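Local atomic coordinates of hypothetical protein (Staphylococcus aureus subsp. aureus, PDB entry 1QYI), a protein that is of unknown function but belongs to the haloacid dehalogenase-like family and is probably a hydrolase, perhaps a phosphatase. Residues 67-72 against 78-83; 286-291 against 300-305. One frame throughout, in Å; residues are numbered along the deposited sequence.

Both contacts join helices that follow one another in the chain, and both are largely buried; in contact 1 only Lys70 of the touching residues is partly exposed. They share no helix. Contact 1 joins helices 64-71 and 77-93, in the helical part between strands 3-6 and 233-237, and lies closer to the middle of the molecule. Contact 2 joins helices 288-295 and 302-307, farther out, in the chain between strands 263-264 and 318-322. The two centres are about 31 Å apart. Neither contact has a hydrogen bond across it. Contact 1 is aliphatic with a selenium atom at one end. Contact 2 is mainly aromatic and buries more surface, 281 Å² against 173 Å².

Contact 1: residues 67-72 against 78-83; sequences NKLKSL and WDMLFI
Met80, present as selenomethionine, and Leu69 form the main touch. Leu69 CD1 comes within 3.6 Å of Met80 CB and lies beside the start of that side chain. Met80 CG is 3.8 Å from Leu69 CD1. The Met80 chain runs out extended at chi2 (-170°) and bends at chi3 (-45°). Its SE lies 4.2 Å from Lys70 CD, so the aliphatic part of the lysine borders the selenium. Leu69 and Met80 also mark the closest backbone approach, with 6.9 Å between their CA atoms.

The two helices are consecutive and joined by a short loop. Their axes are 10.8 Å apart here, and the N-to-C directions of the two short segments differ by 122°, closer to antiparallel than parallel. They belong to a helical insertion after the first strand of the parallel sheet, consistent with a C1-type cap of the haloacid dehalogenase fold.

Leu81 turns from the contact and packs on helix 16-31 and helix 172-195. Phe82 sets its ring edge-to-face with Trp174. Ile83, one turn beyond Met80, comes back to the contact. Its CG2 meets Leu69 CD2 at 4.3 Å, a looser touch. The far end of Ile83 leads away to Tyr148 and Leu151 of helix 144-158.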
# COMPACT_ATOMS: atom_id res chain seq x y z
N ASN A 67 -12.60 2.63 -4.69
CA ASN A 67 -13.34 2.25 -3.48
C ASN A 67 -14.13 0.95 -3.66
O ASN A 67 -14.41 0.25 -2.69
CB ASN A 67 -14.29 3.37 -3.06
CG ASN A 67 -13.55 4.59 -2.56
OD1 ASN A 67 -12.70 4.49 -1.68
ND2 ASN A 67 -13.88 5.75 -3.11
N LYS A 68 -14.49 0.64 -4.91
CA LYS A 68 -15.24 -0.57 -5.20
C LYS A 68 -14.33 -1.78 -4.98
O LYS A 68 -14.75 -2.79 -4.43
CB LYS A 68 -15.75 -0.56 -6.65
CG LYS A 68 -17.10 -1.26 -6.88
CD LYS A 68 -17.19 -2.65 -6.23
CE LYS A 68 -18.49 -3.37 -6.60
NZ LYS A 68 -19.73 -2.63 -6.20
N LEU A 69 -13.08 -1.66 -5.43
CA LEU A 69 -12.10 -2.73 -5.29
C LEU A 69 -11.85 -3.02 -3.82
O LEU A 69 -11.52 -4.15 -3.45
CB LEU A 69 -10.79 -2.34 -5.97
CG LEU A 69 -10.87 -1.97 -7.46
CD1 LEU A 69 -9.53 -1.40 -7.90
CD2 LEU A 69 -11.24 -3.19 -8.28
N LYS A 70 -11.98 -2.00 -2.98
CA LYS A 70 -11.78 -2.17 -1.55
C LYS A 70 -12.93 -3.00 -0.98
O LYS A 70 -12.71 -4.01 -0.32
CB LYS A 70 -11.72 -0.81 -0.85
CG LYS A 70 -10.66 0.11 -1.42
CD LYS A 70 -9.26 -0.36 -1.07
CE LYS A 70 -8.79 0.27 0.24
NZ LYS A 70 -8.63 1.75 0.10
N SER A 71 -14.16 -2.58 -1.25
CA SER A 71 -15.32 -3.30 -0.74
C SER A 71 -15.40 -4.75 -1.22
O SER A 71 -16.15 -5.54 -0.66
CB SER A 71 -16.61 -2.57 -1.14
OG SER A 71 -16.97 -2.81 -2.49
N LEU A 72 -14.64 -5.09 -2.26
CA LEU A 72 -14.66 -6.46 -2.79
C LEU A 72 -13.52 -7.34 -2.27
O LEU A 72 -13.46 -8.54 -2.54
CB LEU A 72 -14.64 -6.44 -4.32
CG LEU A 72 -15.85 -5.76 -5.00
CD1 LEU A 72 -15.73 -5.83 -6.52
CD2 LEU A 72 -17.13 -6.43 -4.53
N TRP A 78 -0.97 -3.30 -6.12
CA TRP A 78 -0.50 -4.04 -7.28
C TRP A 78 -1.70 -4.70 -7.96
O TRP A 78 -1.93 -4.52 -9.16
CB TRP A 78 0.52 -5.12 -6.88
CG TRP A 78 1.80 -4.58 -6.26
CD1 TRP A 78 2.38 -3.35 -6.50
CD2 TRP A 78 2.69 -5.27 -5.36
NE1 TRP A 78 3.57 -3.25 -5.82
CE2 TRP A 78 3.78 -4.41 -5.11
CE3 TRP A 78 2.67 -6.53 -4.75
CZ2 TRP A 78 4.86 -4.77 -4.27
CZ3 TRP A 78 3.73 -6.90 -3.91
CH2 TRP A 78 4.81 -6.02 -3.68
N ASP A 79 -2.49 -5.44 -7.18
CA ASP A 79 -3.66 -6.11 -7.74
C ASP A 79 -4.65 -5.12 -8.35
O ASP A 79 -5.15 -5.34 -9.46
CB ASP A 79 -4.36 -6.95 -6.67
CG ASP A 79 -3.50 -8.11 -6.18
OD1 ASP A 79 -3.01 -8.90 -7.01
OD2 ASP A 79 -3.33 -8.23 -4.94
N MSE A 80 -4.93 -4.03 -7.64
CA MSE A 80 -5.87 -3.03 -8.13
C MSE A 80 -5.50 -2.43 -9.49
O MSE A 80 -6.31 -2.42 -10.41
CB MSE A 80 -6.03 -1.90 -7.11
CG MSE A 80 -6.56 -2.35 -5.77
SE MSE A 80 -7.04 -0.86 -4.65
CE MSE A 80 -5.46 0.25 -4.94
N LEU A 81 -4.27 -1.92 -9.60
CA LEU A 81 -3.82 -1.32 -10.84
C LEU A 81 -3.80 -2.37 -11.95
O LEU A 81 -4.03 -2.05 -13.11
CB LEU A 81 -2.44 -0.70 -10.65
CG LEU A 81 -1.26 -1.62 -10.34
CD1 LEU A 81 -0.72 -2.24 -11.63
CD2 LEU A 81 -0.15 -0.81 -9.67
N PHE A 82 -3.52 -3.62 -11.60
CA PHE A 82 -3.50 -4.68 -12.60
C PHE A 82 -4.88 -4.92 -13.20
O PHE A 82 -5.02 -4.95 -14.42
CB PHE A 82 -2.98 -5.99 -11.99
CG PHE A 82 -3.04 -7.17 -12.93
CD1 PHE A 82 -2.13 -7.29 -13.98
CD2 PHE A 82 -3.99 -8.18 -12.75
CE1 PHE A 82 -2.16 -8.39 -14.84
CE2 PHE A 82 -4.03 -9.29 -13.60
CZ PHE A 82 -3.11 -9.39 -14.65
N ILE A 83 -5.89 -5.11 -12.34
CA ILE A 83 -7.26 -5.36 -12.81
C ILE A 83 -7.79 -4.20 -13.64
O ILE A 83 -8.40 -4.40 -14.70
CB ILE A 83 -8.24 -5.65 -11.61
CG1 ILE A 83 -8.60 -7.14 -11.55
CG2 ILE A 83 -9.56 -4.90 -11.79
CD1 ILE A 83 -7.46 -8.08 -11.19

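Contact 2: residues 286-291 against 300-305; sequences NPFSYI and DKYESY
Phe288 presents its ring edge to the face of Tyr302. This is a T-shaped (edge-to-face) pair, with ring planes at 81° and centroids of the Phe288 and Tyr302 rings 5.1 Å apart. Phe288 CZ stands 3.7 Å above the Tyr302 ring plane, over its centre. With CG of Phe288 opposite the backbone N (chi1 167°), the ring reaches across to helix 302-307. On the way it passes Tyr305, where Phe288 CD1 is 3.5 Å from Tyr305 CB. Phe288 CE1 lies at the edge of the Tyr305 ring, near its plane.

Ile291, almost one turn on, packs against Tyr305. The two side chains run past each other in opposite directions. Ile291 CG2 meets the ring at Tyr305 CD1 and CG, coming within 3.4 Å of Tyr305 CD1. Ile291 CD1 lies 3.3 Å from Tyr305 O. The Tyr305 ring has Ile291 O over the centre of one face and Lys301 O over the opposite face, near the rim.

The Asn286 side chain caps the start of helix 288-295. Asn286 OD1 accepts from Phe288 N at 2.8 Å, a bond in the carbonyl plane.

Both segments fall within the haloacid dehalogenase-like family region. Helix 266-275 also packs on Phe288 and Tyr302, through Ala272.

The tyrosine side chains meet helix 288-295 with carbon atoms and send their hydroxyls to the connecting loop. Tyr302 OH bonds Asn297 OD1, and Tyr305 OH bonds Gly296 O. Apolar and ring contacts therefore join the helices, while the tyrosine hydroxyls tie the second helix to the loop between them.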
# COMPACT_ATOMS: atom_id res chain seq x y z
N ASN A 286 -1.47 -9.88 14.59
CA ASN A 286 -0.59 -10.54 15.55
C ASN A 286 0.37 -9.49 16.12
O ASN A 286 1.05 -8.79 15.37
CB ASN A 286 0.19 -11.68 14.86
CG ASN A 286 1.07 -12.47 15.84
OD1 ASN A 286 1.96 -11.90 16.48
ND2 ASN A 286 0.83 -13.77 15.95
N PRO A 287 0.44 -9.37 17.45
CA PRO A 287 1.30 -8.41 18.15
C PRO A 287 2.81 -8.58 17.98
O PRO A 287 3.59 -7.84 18.58
CB PRO A 287 0.87 -8.57 19.61
CG PRO A 287 0.54 -10.02 19.68
CD PRO A 287 -0.24 -10.26 18.41
N PHE A 288 3.23 -9.54 17.16
CA PHE A 288 4.64 -9.79 16.93
C PHE A 288 5.50 -8.57 16.65
O PHE A 288 6.53 -8.37 17.30
CB PHE A 288 4.85 -10.76 15.78
CG PHE A 288 6.28 -10.82 15.32
CD1 PHE A 288 7.24 -11.43 16.10
CD2 PHE A 288 6.67 -10.23 14.12
CE1 PHE A 288 8.58 -11.46 15.71
CE2 PHE A 288 8.00 -10.25 13.72
CZ PHE A 288 8.96 -10.87 14.52
N SER A 289 5.09 -7.77 15.67
CA SER A 289 5.85 -6.58 15.30
C SER A 289 5.87 -5.56 16.43
O SER A 289 6.88 -4.90 16.64
CB SER A 289 5.26 -5.95 14.04
OG SER A 289 3.92 -5.54 14.25
N TYR A 290 4.77 -5.45 17.17
CA TYR A 290 4.75 -4.52 18.27
C TYR A 290 5.68 -5.01 19.37
O TYR A 290 6.33 -4.22 20.04
CB TYR A 290 3.32 -4.34 18.81
CG TYR A 290 2.61 -3.14 18.21
CD1 TYR A 290 3.17 -1.87 18.30
CD2 TYR A 290 1.41 -3.30 17.51
CE1 TYR A 290 2.56 -0.77 17.69
CE2 TYR A 290 0.79 -2.21 16.90
CZ TYR A 290 1.37 -0.94 16.99
OH TYR A 290 0.78 0.15 16.37
N ILE A 291 5.75 -6.33 19.52
CA ILE A 291 6.61 -6.95 20.53
C ILE A 291 8.09 -6.78 20.16
O ILE A 291 8.95 -6.65 21.03
CB ILE A 291 6.27 -8.45 20.68
CG1 ILE A 291 4.83 -8.59 21.20
CG2 ILE A 291 7.26 -9.13 21.63
CD1 ILE A 291 4.35 -10.03 21.41
N ASP A 300 17.21 -13.44 16.75
CA ASP A 300 17.37 -14.37 17.85
C ASP A 300 16.31 -14.29 18.93
O ASP A 300 16.30 -15.11 19.85
CB ASP A 300 18.75 -14.19 18.48
CG ASP A 300 19.86 -14.27 17.47
OD1 ASP A 300 19.83 -15.20 16.62
OD2 ASP A 300 20.77 -13.42 17.51
N LYS A 301 15.43 -13.31 18.84
CA LYS A 301 14.40 -13.17 19.87
C LYS A 301 13.01 -13.34 19.30
O LYS A 301 12.03 -13.35 20.03
CB LYS A 301 14.52 -11.79 20.51
CG LYS A 301 15.94 -11.39 20.83
CD LYS A 301 15.99 -9.95 21.24
CE LYS A 301 17.39 -9.39 21.16
NZ LYS A 301 17.33 -7.93 20.85
N TYR A 302 12.94 -13.50 17.98
CA TYR A 302 11.67 -13.67 17.30
C TYR A 302 10.77 -14.74 17.89
O TYR A 302 9.60 -14.47 18.19
CB TYR A 302 11.92 -13.94 15.83
CG TYR A 302 12.29 -12.70 15.05
CD1 TYR A 302 12.72 -11.55 15.70
CD2 TYR A 302 12.22 -12.69 13.67
CE1 TYR A 302 13.09 -10.41 14.99
CE2 TYR A 302 12.59 -11.56 12.94
CZ TYR A 302 13.03 -10.43 13.61
OH TYR A 302 13.42 -9.32 12.89
N GLU A 303 11.30 -15.93 18.08
CA GLU A 303 10.53 -17.04 18.63
C GLU A 303 9.81 -16.67 19.92
O GLU A 303 8.69 -17.10 20.16
CB GLU A 303 11.44 -18.23 18.90
CG GLU A 303 10.70 -19.49 19.31
CD GLU A 303 11.58 -20.71 19.20
OE1 GLU A 303 12.67 -20.71 19.82
OE2 GLU A 303 11.18 -21.67 18.50
N SER A 304 10.47 -15.87 20.75
CA SER A 304 9.87 -15.47 22.01
C SER A 304 8.77 -14.46 21.77
O SER A 304 7.79 -14.40 22.52
CB SER A 304 10.93 -14.89 22.95
OG SER A 304 11.53 -13.72 22.41
N TYR A 305 8.91 -13.67 20.71
CA TYR A 305 7.92 -12.66 20.38
C TYR A 305 6.64 -13.32 19.85
O TYR A 305 5.57 -12.71 19.85
CB TYR A 305 8.47 -11.69 19.34
CG TYR A 305 9.71 -10.91 19.76
CD1 TYR A 305 10.12 -10.87 21.09
CD2 TYR A 305 10.45 -10.20 18.83
CE1 TYR A 305 11.25 -10.13 21.47
CE2 TYR A 305 11.58 -9.47 19.20
CZ TYR A 305 11.97 -9.44 20.52
OH TYR A 305 13.09 -8.73 20.89